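Local coordinates for protein muramoyltetrapeptide carboxypeptidase (Oxalobacter formigenes OXCC13, PDB 6UUK) that probably acts as a serine-type LD-carboxypeptidase, trimming the terminal D-alanine from muramoyl tetrapeptides of the bacterial cell wall, at residues F244-H249 with F314-D319; I119-R124 with L147-S152; D213-L218 with G326-L331; A160-G165 with P236-G241; E250-V255 with N289-N294. One frame throughout, in Å; residues are numbered along the deposited sequence.

Interaction 1 (F244-H249 with F314-D319)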
# COMPACT_ATOMS: atom_id res chain seq x y z
N PHE B 244 -0.34 -2.09 -16.88
CA PHE B 244 -1.43 -2.98 -16.50
C PHE B 244 -1.31 -3.34 -15.03
O PHE B 244 -0.21 -3.48 -14.49
CB PHE B 244 -1.43 -4.26 -17.36
CG PHE B 244 -0.25 -5.16 -17.13
CD1 PHE B 244 0.94 -4.96 -17.81
CD2 PHE B 244 -0.34 -6.22 -16.24
CE1 PHE B 244 2.02 -5.79 -17.60
CE2 PHE B 244 0.74 -7.06 -16.03
CZ PHE B 244 1.92 -6.84 -16.71
N VAL B 245 -2.47 -3.49 -14.37
CA VAL B 245 -2.53 -3.78 -12.94
C VAL B 245 -3.60 -4.83 -12.68
O VAL B 245 -4.51 -5.04 -13.49
CB VAL B 245 -2.81 -2.52 -12.10
CG1 VAL B 245 -1.64 -1.56 -12.16
CG2 VAL B 245 -4.09 -1.84 -12.56
N GLU B 246 -3.48 -5.49 -11.53
CA GLU B 246 -4.46 -6.47 -11.07
C GLU B 246 -4.27 -6.67 -9.58
O GLU B 246 -3.22 -6.33 -9.02
CB GLU B 246 -4.34 -7.79 -11.83
CG GLU B 246 -2.95 -8.42 -11.82
CD GLU B 246 -2.64 -9.17 -10.53
OE1 GLU B 246 -1.46 -9.16 -10.11
OE2 GLU B 246 -3.57 -9.75 -9.94
N ASP B 247 -5.29 -7.23 -8.93
CA ASP B 247 -5.25 -7.45 -7.49
C ASP B 247 -6.41 -8.36 -7.10
O ASP B 247 -7.30 -8.64 -7.91
CB ASP B 247 -5.31 -6.13 -6.72
CG ASP B 247 -4.38 -6.12 -5.52
OD1 ASP B 247 -4.09 -7.20 -4.98
OD2 ASP B 247 -3.95 -5.02 -5.12
N ILE B 248 -6.37 -8.83 -5.85
CA ILE B 248 -7.44 -9.63 -5.27
C ILE B 248 -7.62 -9.23 -3.81
O ILE B 248 -6.74 -8.60 -3.20
CB ILE B 248 -7.17 -11.15 -5.36
CG1 ILE B 248 -5.75 -11.47 -4.91
CG2 ILE B 248 -7.45 -11.66 -6.76
CD1 ILE B 248 -5.49 -12.94 -4.69
N HIS B 249 -8.77 -9.60 -3.25
CA HIS B 249 -9.15 -9.29 -1.87
C HIS B 249 -9.20 -7.79 -1.60
O HIS B 249 -9.07 -7.37 -0.45
CB HIS B 249 -8.21 -9.96 -0.86
CG HIS B 249 -7.82 -11.36 -1.21
ND1 HIS B 249 -8.74 -12.36 -1.42
CD2 HIS B 249 -6.60 -11.92 -1.38
CE1 HIS B 249 -8.10 -13.49 -1.71
NE2 HIS B 249 -6.80 -13.25 -1.70
N PHE B 314 -6.13 -11.13 -16.94
CA PHE B 314 -4.94 -11.43 -16.16
C PHE B 314 -5.19 -11.09 -14.70
O PHE B 314 -5.79 -10.06 -14.39
CB PHE B 314 -3.72 -10.67 -16.68
CG PHE B 314 -2.47 -10.90 -15.88
CD1 PHE B 314 -1.75 -12.07 -16.03
CD2 PHE B 314 -2.03 -9.96 -14.97
CE1 PHE B 314 -0.61 -12.30 -15.28
CE2 PHE B 314 -0.89 -10.17 -14.22
CZ PHE B 314 -0.18 -11.35 -14.38
N GLY B 315 -4.72 -11.96 -13.82
CA GLY B 315 -4.89 -11.77 -12.39
C GLY B 315 -4.74 -13.09 -11.66
O GLY B 315 -4.17 -14.04 -12.19
N HIS B 316 -5.26 -13.12 -10.44
CA HIS B 316 -5.25 -14.34 -9.64
C HIS B 316 -6.46 -15.21 -9.96
O HIS B 316 -7.21 -15.63 -9.08
CB HIS B 316 -5.20 -14.01 -8.16
CG HIS B 316 -3.96 -13.28 -7.75
ND1 HIS B 316 -3.70 -11.98 -8.13
CD2 HIS B 316 -2.91 -13.66 -6.99
CE1 HIS B 316 -2.55 -11.59 -7.62
NE2 HIS B 316 -2.04 -12.59 -6.92
N THR B 317 -6.66 -15.48 -11.25
CA THR B 317 -7.76 -16.30 -11.74
C THR B 317 -7.21 -17.59 -12.32
O THR B 317 -6.01 -17.73 -12.58
CB THR B 317 -8.58 -15.55 -12.79
OG1 THR B 317 -7.73 -15.18 -13.89
CG2 THR B 317 -9.19 -14.29 -12.20
N LYS B 318 -8.12 -18.55 -12.53
CA LYS B 318 -7.72 -19.81 -13.15
C LYS B 318 -7.17 -19.59 -14.55
O LYS B 318 -6.11 -20.12 -14.90
CB LYS B 318 -8.91 -20.77 -13.18
CG LYS B 318 -8.70 -21.97 -14.09
CD LYS B 318 -9.92 -22.88 -14.12
CE LYS B 318 -9.74 -24.00 -15.12
NZ LYS B 318 -10.91 -24.92 -15.13
N ASP B 319 -7.88 -18.81 -15.36
CA ASP B 319 -7.44 -18.49 -16.71
C ASP B 319 -6.69 -17.16 -16.70
O ASP B 319 -7.27 -16.12 -16.38
CB ASP B 319 -8.62 -18.43 -17.67
CG ASP B 319 -9.13 -19.80 -18.06
OD1 ASP B 319 -8.89 -20.76 -17.31
OD2 ASP B 319 -9.75 -19.91 -19.14
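Glu246 and His316, both predicted members of the charge relay, are joined by a bond of ordinary length but badly bent: His316 ND1 lies 2.9 Å from Glu246 OE2, yet the angle at the hydrogen is only 123°, so the bond is weak. The carboxylate reaches the imidazole edge near the ring plane, its own plane turned 38° from that of the ring. A bend in the glutamate chain, with chi2 at 80°, sends CD off toward the histidine. The same OE2 sits 3.4 Å from Gly315 CA, where the backbone angles would press any side chain into the preceding carbonyl oxygen. The other oxygen, Glu246 OE1, has a weak bond to Asn222. On one face of the imidazole lies the tip of Ile248, with CD1 3.7 Å from the ring centroid in a CH-pi contact, while Ile248 CG2 touches His316 CB at 3.5 Å. This is the Glu-His half of the Ser-His-Glu triad expected for peptidase family S66: the glutamate sits on strand 242-248, the histidine at the centre of an inverse gamma turn in a loop, and the predicted nucleophile Ser152 touches the ring. An alanine in place of His316 would probably leave Glu246 OE2 without this partner and open a gap beside Ile248 CD1. Next to the polar pair, Glu246 CG packs against Phe314 CE2 at 3.6 Å. The edge of Phe244 is directed at the face of Phe314 in an offset edge-to-face pair, centroids 5.8 Å apart.

Interaction 2 (I119-R124 with L147-S152)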
# COMPACT_ATOMS: atom_id res chain seq x y z
N ILE B 119 14.20 -20.90 -18.31
CA ILE B 119 13.07 -20.23 -17.67
C ILE B 119 13.20 -20.40 -16.17
O ILE B 119 13.61 -21.46 -15.68
CB ILE B 119 11.73 -20.80 -18.18
CG1 ILE B 119 11.68 -20.78 -19.70
CG2 ILE B 119 10.56 -20.01 -17.60
CD1 ILE B 119 10.42 -21.39 -20.28
N VAL B 120 12.86 -19.34 -15.43
CA VAL B 120 12.90 -19.35 -13.97
C VAL B 120 11.52 -18.98 -13.46
O VAL B 120 11.04 -17.87 -13.71
CB VAL B 120 13.96 -18.39 -13.42
CG1 VAL B 120 13.87 -18.32 -11.91
CG2 VAL B 120 15.35 -18.82 -13.86
N ILE B 121 10.88 -19.91 -12.76
CA ILE B 121 9.52 -19.74 -12.27
C ILE B 121 9.55 -19.63 -10.75
O ILE B 121 10.34 -20.30 -10.08
CB ILE B 121 8.60 -20.89 -12.73
CG1 ILE B 121 7.16 -20.65 -12.27
CG2 ILE B 121 9.12 -22.23 -12.23
CD1 ILE B 121 6.16 -21.62 -12.87
N ALA B 122 8.70 -18.76 -10.21
CA ALA B 122 8.59 -18.57 -8.77
C ALA B 122 7.61 -19.57 -8.17
O ALA B 122 6.66 -20.01 -8.82
CB ALA B 122 8.15 -17.14 -8.44
N LEU B 123 7.85 -19.92 -6.90
CA LEU B 123 6.98 -20.87 -6.21
C LEU B 123 5.67 -20.20 -5.80
O LEU B 123 4.60 -20.50 -6.35
CB LEU B 123 7.70 -21.46 -5.00
CG LEU B 123 6.98 -22.60 -4.28
CD1 LEU B 123 6.88 -23.83 -5.17
CD2 LEU B 123 7.68 -22.94 -2.97
N ARG B 124 5.73 -19.30 -4.83
CA ARG B 124 4.57 -18.57 -4.36
C ARG B 124 4.79 -17.07 -4.50
O ARG B 124 5.88 -16.60 -4.84
CB ARG B 124 4.25 -18.91 -2.89
CG ARG B 124 3.36 -20.12 -2.72
CD ARG B 124 2.63 -20.08 -1.39
NE ARG B 124 1.58 -21.10 -1.32
CZ ARG B 124 0.37 -20.96 -1.86
NH1 ARG B 124 0.05 -19.85 -2.51
NH2 ARG B 124 -0.52 -21.94 -1.75
N LEU B 147 14.61 -16.29 -18.35
CA LEU B 147 13.24 -15.82 -18.57
C LEU B 147 12.46 -16.02 -17.28
O LEU B 147 11.93 -17.10 -17.01
CB LEU B 147 12.59 -16.55 -19.75
CG LEU B 147 12.80 -15.98 -21.15
CD1 LEU B 147 14.27 -15.84 -21.51
CD2 LEU B 147 12.07 -16.84 -22.18
N PHE B 148 12.41 -14.97 -16.46
CA PHE B 148 11.73 -15.03 -15.18
C PHE B 148 10.23 -14.84 -15.36
O PHE B 148 9.79 -13.92 -16.05
CB PHE B 148 12.28 -13.97 -14.23
CG PHE B 148 13.74 -14.15 -13.89
CD1 PHE B 148 14.11 -14.85 -12.76
CD2 PHE B 148 14.72 -13.61 -14.70
CE1 PHE B 148 15.45 -15.02 -12.45
CE2 PHE B 148 16.06 -13.78 -14.39
CZ PHE B 148 16.42 -14.49 -13.26
N VAL B 149 9.45 -15.72 -14.74
CA VAL B 149 7.99 -15.65 -14.78
C VAL B 149 7.45 -15.66 -13.36
O VAL B 149 8.10 -16.15 -12.43
CB VAL B 149 7.37 -16.80 -15.61
CG1 VAL B 149 7.92 -16.81 -17.02
CG2 VAL B 149 7.62 -18.14 -14.93
N GLY B 150 6.27 -15.09 -13.19
CA GLY B 150 5.64 -15.02 -11.89
C GLY B 150 4.68 -13.85 -11.82
O GLY B 150 4.56 -13.06 -12.75
N HIS B 151 4.00 -13.76 -10.68
CA HIS B 151 3.04 -12.69 -10.43
C HIS B 151 2.90 -12.53 -8.92
O HIS B 151 3.68 -13.09 -8.14
CB HIS B 151 1.70 -12.99 -11.11
CG HIS B 151 0.99 -14.18 -10.54
ND1 HIS B 151 1.20 -15.46 -11.00
CD2 HIS B 151 0.06 -14.27 -9.56
CE1 HIS B 151 0.44 -16.30 -10.32
NE2 HIS B 151 -0.27 -15.60 -9.44
N SER B 152 1.90 -11.75 -8.51
CA SER B 152 1.60 -11.48 -7.10
C SER B 152 2.80 -10.78 -6.48
O SER B 152 3.21 -9.73 -7.00
CB SER B 152 1.16 -12.78 -6.42
OG SER B 152 0.91 -12.57 -5.03
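Backbone hydrogen bonds tie Val120 into the neighbouring strand on both sides of Phe148, the usual parallel pattern. Val120 N donates to Leu147 O at 2.9 Å, and Val149 N donates to Val120 O at 2.9 Å. A third bond, Ala122 N to Val149 O, is weak at 3.5 Å, where the strands spread toward their C-terminal ends. Two CA-H...O contacts supplement this ladder, among them Phe148 CA to Val120 O at 3.3 Å. The apolar contacts divide between the faces. On one, Val120 and Phe148 lie side by side and point the same way, Val120 CG1 3.6 Å from Phe148 CD1. On the other, Val149 is set between two isoleucines: its CG1 meets Ile119 CG2 at 4.2 Å, and its CG2, which lies between its own backbone N and carbonyl carbon, reaches Ile121 CB at 3.7 Å. Phe191 and Phe169 also pack on Val149. Just past strand 147-150, Ser152, the predicted nucleophile, has positive phi (61°), consistent with a nucleophile elbow leading to helix 155-163. The chemistry is that of a buried sheet interior: two good bonds and apolar flanks hold the strands in register, and the long third bond marks where they are already diverging, ahead of the turn that carries the serine.

Interaction 3 (D213-L218 with G326-L331)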
# COMPACT_ATOMS: atom_id res chain seq x y z
N ASP B 213 -5.56 3.57 -29.55
CA ASP B 213 -4.66 2.96 -30.51
C ASP B 213 -3.23 3.37 -30.21
O ASP B 213 -2.57 4.03 -31.02
CB ASP B 213 -5.05 3.36 -31.94
CG ASP B 213 -4.34 2.53 -32.99
OD1 ASP B 213 -4.70 1.35 -33.17
OD2 ASP B 213 -3.42 3.06 -33.65
N VAL B 214 -2.74 2.98 -29.04
CA VAL B 214 -1.43 3.39 -28.57
C VAL B 214 -0.44 2.24 -28.73
O VAL B 214 -0.81 1.11 -29.03
CB VAL B 214 -1.48 3.89 -27.10
CG1 VAL B 214 -2.33 5.14 -26.99
CG2 VAL B 214 -2.01 2.79 -26.19
N GLU B 215 0.84 2.54 -28.53
CA GLU B 215 1.90 1.55 -28.64
C GLU B 215 3.07 1.99 -27.78
O GLU B 215 3.62 3.07 -27.99
CB GLU B 215 2.34 1.37 -30.10
CG GLU B 215 3.53 0.45 -30.28
CD GLU B 215 3.87 0.22 -31.74
OE1 GLU B 215 3.00 0.47 -32.60
OE2 GLU B 215 5.02 -0.19 -32.03
N GLY B 216 3.43 1.17 -26.80
CA GLY B 216 4.51 1.50 -25.90
C GLY B 216 5.02 0.28 -25.17
O GLY B 216 4.67 -0.85 -25.49
N THR B 217 5.87 0.54 -24.18
CA THR B 217 6.48 -0.53 -23.39
C THR B 217 5.47 -1.06 -22.38
O THR B 217 4.95 -0.30 -21.56
CB THR B 217 7.73 -0.02 -22.68
OG1 THR B 217 8.66 0.49 -23.65
CG2 THR B 217 8.39 -1.15 -21.90
N LEU B 218 5.19 -2.36 -22.45
CA LEU B 218 4.25 -2.99 -21.53
C LEU B 218 4.95 -3.31 -20.21
O LEU B 218 6.04 -3.89 -20.20
CB LEU B 218 3.68 -4.26 -22.14
CG LEU B 218 2.57 -4.96 -21.35
CD1 LEU B 218 1.33 -4.09 -21.28
CD2 LEU B 218 2.26 -6.32 -21.94
N GLY B 326 8.10 -5.43 -20.00
CA GLY B 326 9.22 -4.82 -20.68
C GLY B 326 9.19 -4.94 -22.19
O GLY B 326 10.05 -4.36 -22.86
N GLY B 327 8.22 -5.67 -22.74
CA GLY B 327 8.09 -5.82 -24.17
C GLY B 327 7.47 -4.60 -24.83
O GLY B 327 7.22 -3.57 -24.20
N ARG B 328 7.23 -4.74 -26.12
CA ARG B 328 6.67 -3.67 -26.95
C ARG B 328 5.22 -4.04 -27.27
O ARG B 328 4.97 -4.90 -28.11
CB ARG B 328 7.50 -3.48 -28.21
CG ARG B 328 7.05 -2.35 -29.12
CD ARG B 328 8.07 -2.14 -30.22
NE ARG B 328 8.41 -3.40 -30.88
CZ ARG B 328 9.53 -3.62 -31.56
NH1 ARG B 328 10.44 -2.65 -31.66
NH2 ARG B 328 9.75 -4.79 -32.12
N ALA B 329 4.29 -3.38 -26.60
CA ALA B 329 2.87 -3.69 -26.71
C ALA B 329 2.18 -2.76 -27.69
O ALA B 329 2.61 -1.62 -27.92
CB ALA B 329 2.18 -3.60 -25.35
N HIS B 330 1.08 -3.25 -28.27
CA HIS B 330 0.26 -2.48 -29.21
C HIS B 330 -1.19 -2.65 -28.77
O HIS B 330 -1.81 -3.68 -29.03
CB HIS B 330 0.46 -2.96 -30.64
CG HIS B 330 -0.27 -2.15 -31.66
ND1 HIS B 330 -0.88 -0.95 -31.36
CD2 HIS B 330 -0.48 -2.36 -32.98
CE1 HIS B 330 -1.44 -0.46 -32.45
NE2 HIS B 330 -1.21 -1.29 -33.45
N LEU B 331 -1.73 -1.63 -28.10
CA LEU B 331 -3.08 -1.69 -27.56
C LEU B 331 -4.07 -1.09 -28.55
O LEU B 331 -3.88 0.03 -29.03
CB LEU B 331 -3.16 -0.95 -26.22
CG LEU B 331 -4.52 -0.98 -25.52
CD1 LEU B 331 -4.97 -2.41 -25.26
CD2 LEU B 331 -4.46 -0.18 -24.22
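Segment 213-218 runs antiparallel to segment 326-331, joining strands 213-222 and 328-333 inside the mixed sheet of the C-terminal part of the chain. Gly216 and Ala329 make the hydrogen-bonded pair in the middle: Ala329 N reaches Gly216 O at 2.8 Å, and Gly216 N reaches Ala329 O at 3.1 Å. The pairing continues beyond the start of strand 328-333 into the glycines before it, where Leu218 N bonds Gly327 O at 2.9 Å. At the other end Val214 O takes two donors from opposite faces of its plane, Leu331 N at 3.0 Å and the ring nitrogen His330 ND1 at 3.1 Å. The oxygen lies close to the imidazole plane, which helps fix the ring's rotation. Over the centre of one ring face stands Glu215 OE1. The opposite charges of Glu215 and Arg328 are not in contact and would probably attract only weakly, Glu215 OE2 standing 4.0 Å from Arg328 CD. Within the sheet the pair is flanked by strand 242-248 on one side and strand 337-343 on the other. The face carrying Glu215, Thr217, Arg328 and His330 is largely polar. The face carrying Val214, Ala329 and Leu331 is apolar: Val214 CG2 meets Leu331 CB at 3.9 Å. Ala329 CB also lies 3.6 Å from Leu218 CB, and Ile242 packs on Val214, Ala329 and Leu331.

Interaction 4 (A160-G165 with P236-G241)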
# COMPACT_ATOMS: atom_id res chain seq x y z
N ALA B 160 12.41 -4.49 -10.47
CA ALA B 160 13.85 -4.25 -10.36
C ALA B 160 14.60 -4.77 -11.58
O ALA B 160 15.60 -4.17 -11.98
CB ALA B 160 14.39 -4.89 -9.08
N LEU B 161 14.15 -5.88 -12.16
CA LEU B 161 14.72 -6.33 -13.42
C LEU B 161 14.47 -5.33 -14.53
O LEU B 161 15.37 -5.03 -15.33
CB LEU B 161 14.15 -7.70 -13.80
CG LEU B 161 14.74 -8.93 -13.12
CD1 LEU B 161 14.12 -10.19 -13.69
CD2 LEU B 161 16.25 -8.95 -13.29
N LEU B 162 13.25 -4.78 -14.60
CA LEU B 162 12.95 -3.76 -15.60
C LEU B 162 13.69 -2.46 -15.30
O LEU B 162 13.99 -1.69 -16.22
CB LEU B 162 11.45 -3.52 -15.66
CG LEU B 162 10.96 -2.61 -16.79
CD1 LEU B 162 11.37 -3.17 -18.14
CD2 LEU B 162 9.46 -2.44 -16.71
N LYS B 163 13.99 -2.20 -14.02
CA LYS B 163 14.79 -1.03 -13.68
C LYS B 163 16.20 -1.13 -14.25
O LYS B 163 16.83 -0.11 -14.54
CB LYS B 163 14.84 -0.86 -12.16
CG LYS B 163 15.50 0.42 -11.69
CD LYS B 163 14.77 1.65 -12.21
CE LYS B 163 15.45 2.93 -11.77
NZ LYS B 163 14.75 4.13 -12.29
N HIS B 164 16.70 -2.35 -14.42
CA HIS B 164 18.01 -2.59 -15.01
C HIS B 164 17.93 -2.95 -16.49
O HIS B 164 18.98 -3.18 -17.11
CB HIS B 164 18.75 -3.69 -14.24
CG HIS B 164 19.07 -3.32 -12.83
ND1 HIS B 164 18.10 -3.05 -11.88
CD2 HIS B 164 20.26 -3.18 -12.20
CE1 HIS B 164 18.68 -2.76 -10.73
NE2 HIS B 164 19.99 -2.83 -10.90
N GLY B 165 16.74 -3.02 -17.06
CA GLY B 165 16.59 -3.28 -18.48
C GLY B 165 16.47 -4.75 -18.83
O GLY B 165 17.01 -5.20 -19.85
N PRO B 236 10.53 1.24 -11.96
CA PRO B 236 11.03 1.55 -13.30
C PRO B 236 10.55 2.91 -13.77
O PRO B 236 9.49 3.40 -13.37
CB PRO B 236 10.45 0.42 -14.16
CG PRO B 236 10.11 -0.67 -13.20
CD PRO B 236 9.71 0.02 -11.93
N ASP B 237 11.36 3.53 -14.62
CA ASP B 237 11.08 4.87 -15.14
C ASP B 237 10.67 4.76 -16.61
O ASP B 237 11.34 5.23 -17.53
CB ASP B 237 12.30 5.77 -14.96
CG ASP B 237 11.98 7.23 -15.21
OD1 ASP B 237 10.82 7.57 -15.53
OD2 ASP B 237 12.92 8.04 -15.08
N ILE B 238 9.52 4.12 -16.80
CA ILE B 238 8.94 3.91 -18.12
C ILE B 238 8.21 5.18 -18.54
O ILE B 238 7.30 5.64 -17.83
CB ILE B 238 8.00 2.69 -18.12
CG1 ILE B 238 8.74 1.46 -17.60
CG2 ILE B 238 7.46 2.41 -19.52
CD1 ILE B 238 9.94 1.08 -18.42
N SER B 239 8.60 5.74 -19.68
CA SER B 239 8.00 6.96 -20.21
C SER B 239 7.20 6.59 -21.44
O SER B 239 7.76 6.08 -22.42
CB SER B 239 9.07 7.99 -20.54
OG SER B 239 8.51 9.13 -21.17
N GLY B 240 5.89 6.82 -21.39
CA GLY B 240 5.04 6.54 -22.53
C GLY B 240 4.77 5.07 -22.77
O GLY B 240 4.72 4.63 -23.92
N GLY B 241 4.60 4.29 -21.70
CA GLY B 241 4.33 2.88 -21.81
C GLY B 241 2.86 2.55 -21.56
O GLY B 241 2.02 3.41 -21.31
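The last turn of helix 155-163 brings Leu162 and Lys163 against Pro236, Asp237 and Ile238, in the loop leading into strand 242-248; the contact thus joins the N-terminal and C-terminal family regions at the surface. Leu162 carries the apolar part. Its CG stands anti to the backbone N (chi1 -172°), and the CD2 branch reaches Pro236 CB at 4.0 Å and Ile238 CD1 at 3.9 Å; the leucine side chain as a whole crosses those of Pro236 and Ile238 at about a right angle. Leu162 CB also approaches Pro236 CG, so the proline ring is met by both the base and the branch of the leucine. An alanine at Leu162 would keep that CB contact, but losing the branches would probably open a gap beside Pro236 CB and Ile238 CD1. Trp219 of strand 213-222 packs on both Leu162 and Ile238. Beside the leucine, the lysine chain touches the proline backbone, with Lys163 CD 3.9 Å from Pro236 CA, and Lys163 NZ comes within 4.0 Å of Asp237 CB. The charges themselves stay apart: Lys163 NZ is 5.1 Å from Asp237 OD2. Just beyond, Gly165 with its positive phi ends the helix in a Schellman motif, and His164 ND1 bonds back to Ala160 O at 2.7 Å. Held across the contact by apolar surfaces, with at most a distant attraction between charges, the join depends on fit rather than on directional bonds.

Interaction 5 (E250-V255 with N289-N294)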
# COMPACT_ATOMS: atom_id res chain seq x y z
N GLU B 250 -9.40 -6.98 -2.63
CA GLU B 250 -9.35 -5.53 -2.50
C GLU B 250 -10.71 -4.93 -2.81
O GLU B 250 -11.25 -5.14 -3.90
CB GLU B 250 -8.29 -4.93 -3.43
CG GLU B 250 -6.89 -5.47 -3.21
CD GLU B 250 -6.40 -5.30 -1.79
OE1 GLU B 250 -6.67 -4.24 -1.19
OE2 GLU B 250 -5.76 -6.23 -1.27
N HIS B 251 -11.26 -4.19 -1.85
CA HIS B 251 -12.43 -3.38 -2.12
C HIS B 251 -12.08 -2.29 -3.13
O HIS B 251 -10.95 -1.78 -3.13
CB HIS B 251 -12.94 -2.76 -0.82
CG HIS B 251 -14.38 -2.34 -0.85
ND1 HIS B 251 -14.80 -1.17 -1.44
CD2 HIS B 251 -15.49 -2.93 -0.36
CE1 HIS B 251 -16.11 -1.06 -1.32
NE2 HIS B 251 -16.56 -2.12 -0.66
N PRO B 252 -13.01 -1.93 -4.01
CA PRO B 252 -12.72 -0.92 -5.04
C PRO B 252 -12.16 0.40 -4.51
O PRO B 252 -11.47 1.11 -5.25
CB PRO B 252 -14.07 -0.71 -5.73
CG PRO B 252 -15.09 -1.47 -4.90
CD PRO B 252 -14.32 -2.56 -4.24
N TYR B 253 -12.46 0.75 -3.26
CA TYR B 253 -11.85 1.95 -2.69
C TYR B 253 -10.38 1.73 -2.39
O TYR B 253 -9.58 2.67 -2.46
CB TYR B 253 -12.61 2.40 -1.44
CG TYR B 253 -12.24 1.69 -0.15
CD1 TYR B 253 -11.23 2.17 0.67
CD2 TYR B 253 -12.94 0.56 0.26
CE1 TYR B 253 -10.90 1.53 1.85
CE2 TYR B 253 -12.62 -0.09 1.44
CZ TYR B 253 -11.60 0.40 2.23
OH TYR B 253 -11.28 -0.24 3.40
N ARG B 254 -9.99 0.49 -2.05
CA ARG B 254 -8.57 0.18 -1.91
C ARG B 254 -7.88 0.18 -3.27
O ARG B 254 -6.68 0.46 -3.35
CB ARG B 254 -8.39 -1.18 -1.23
CG ARG B 254 -9.15 -1.32 0.08
CD ARG B 254 -8.96 -2.72 0.67
NE ARG B 254 -9.80 -2.93 1.85
CZ ARG B 254 -9.41 -2.69 3.09
NH1 ARG B 254 -8.19 -2.22 3.33
NH2 ARG B 254 -10.23 -2.92 4.10
N VAL B 255 -8.62 -0.14 -4.34
CA VAL B 255 -8.05 -0.09 -5.68
C VAL B 255 -7.85 1.36 -6.10
O VAL B 255 -6.79 1.73 -6.64
CB VAL B 255 -8.95 -0.84 -6.67
CG1 VAL B 255 -8.36 -0.80 -8.07
CG2 VAL B 255 -9.15 -2.28 -6.21
N ASN B 289 -23.52 2.34 -0.73
CA ASN B 289 -24.57 3.21 -1.27
C ASN B 289 -24.37 3.45 -2.76
O ASN B 289 -24.33 4.59 -3.24
CB ASN B 289 -24.63 4.53 -0.50
CG ASN B 289 -25.90 5.32 -0.78
OD1 ASN B 289 -26.92 4.74 -1.17
ND2 ASN B 289 -25.84 6.63 -0.60
N GLY B 290 -24.22 2.36 -3.51
CA GLY B 290 -24.02 2.43 -4.94
C GLY B 290 -22.57 2.47 -5.39
O GLY B 290 -22.32 2.44 -6.60
N TYR B 291 -21.62 2.54 -4.46
CA TYR B 291 -20.21 2.56 -4.82
C TYR B 291 -19.75 1.14 -5.15
O TYR B 291 -20.00 0.21 -4.39
CB TYR B 291 -19.37 3.14 -3.69
CG TYR B 291 -17.92 3.38 -4.08
CD1 TYR B 291 -16.96 2.40 -3.87
CD2 TYR B 291 -17.52 4.57 -4.65
CE1 TYR B 291 -15.64 2.60 -4.22
CE2 TYR B 291 -16.20 4.79 -5.01
CZ TYR B 291 -15.27 3.80 -4.79
OH TYR B 291 -13.95 4.01 -5.14
N ASP B 292 -19.07 1.00 -6.28
CA ASP B 292 -18.59 -0.30 -6.73
C ASP B 292 -17.43 -0.07 -7.70
O ASP B 292 -16.77 0.98 -7.65
CB ASP B 292 -19.74 -1.11 -7.36
CG ASP B 292 -20.54 -0.31 -8.37
OD1 ASP B 292 -20.15 0.84 -8.65
OD2 ASP B 292 -21.55 -0.83 -8.87
N PHE B 293 -17.18 -1.04 -8.58
CA PHE B 293 -16.10 -0.90 -9.55
C PHE B 293 -16.46 0.08 -10.65
O PHE B 293 -15.59 0.80 -11.15
CB PHE B 293 -15.75 -2.26 -10.14
CG PHE B 293 -14.35 -2.34 -10.70
CD1 PHE B 293 -13.31 -2.82 -9.93
CD2 PHE B 293 -14.09 -1.93 -12.00
CE1 PHE B 293 -12.03 -2.89 -10.44
CE2 PHE B 293 -12.81 -2.00 -12.51
CZ PHE B 293 -11.78 -2.48 -11.73
N ASN B 294 -17.74 0.13 -11.05
CA ASN B 294 -18.15 1.06 -12.10
C ASN B 294 -18.07 2.50 -11.62
O ASN B 294 -17.61 3.38 -12.36
CB ASN B 294 -19.56 0.73 -12.57
CG ASN B 294 -19.64 -0.61 -13.29
OD1 ASN B 294 -18.70 -1.02 -13.96
ND2 ASN B 294 -20.77 -1.29 -13.15
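The Tyr291 ring has two neighbours at its edge, near its plane: His251 CE1, 4.4 Å from Tyr291 CD1, and the backbone Tyr253 N, 3.8 Å from Tyr291 CE1. The meeting with His251 is edge to edge, for Tyr291 CD1 also lies near the imidazole plane. Pro252 CB comes at Tyr291 obliquely, 4.0 Å from CE1. The Tyr253 ring has Arg254 CG over one face, toward the rim, and His251 ND1 at its edge; Arg96 of the second subunit makes a cation-pi contact with it. With CG anti to its backbone N (chi1 -172°), Tyr291 is directed at helix 252-264, and Tyr253 CB lies 4.1 Å from Tyr291 CE1. The contact brings together the starts of two helices, 252-264 and 293-303, the connectors of successive beta-alpha-beta crossovers that link strands 242-248, 273-280 and 308-310. His251 and Asp292 occupy their N-cap positions. Asp292 OD1 bonds Ala295 N, capping the second helix, and His251 NE2 bonds Asp288 OD2, which helps hold the imidazole in its orientation. Between the two N-termini, Pro252 wedges its ring against backbone, with CB 3.7 Å from Asp292 O and CG 3.9 Å from Asp292 C. Leu284 packs on His251, Pro252 and Asp292, and Glu95 of the second subunit rests on Tyr291.

From the N terminus, interaction 2 closes first, a short loop that pairs two strands of the N-terminal sheet and ends at Ser152. Helix 155-163 follows, and Phe148 packs on its Leu161; from its end interaction 4 reaches forward to the loop 236-241 and so crosses interaction 3, which opens at 213 and closes only at 326-331. Inside that long span lies interaction 1, and inside interaction 1 lies interaction 5, which joins the starts of helices 252-264 and 293-303. Interactions 1 and 3 reach the same sheet through neighbouring strands, meeting where Phe244 packs on Leu218. Interactions 1 and 2 meet between the two halves, His316 against Ser152, while interaction 4 ties those halves together elsewhere.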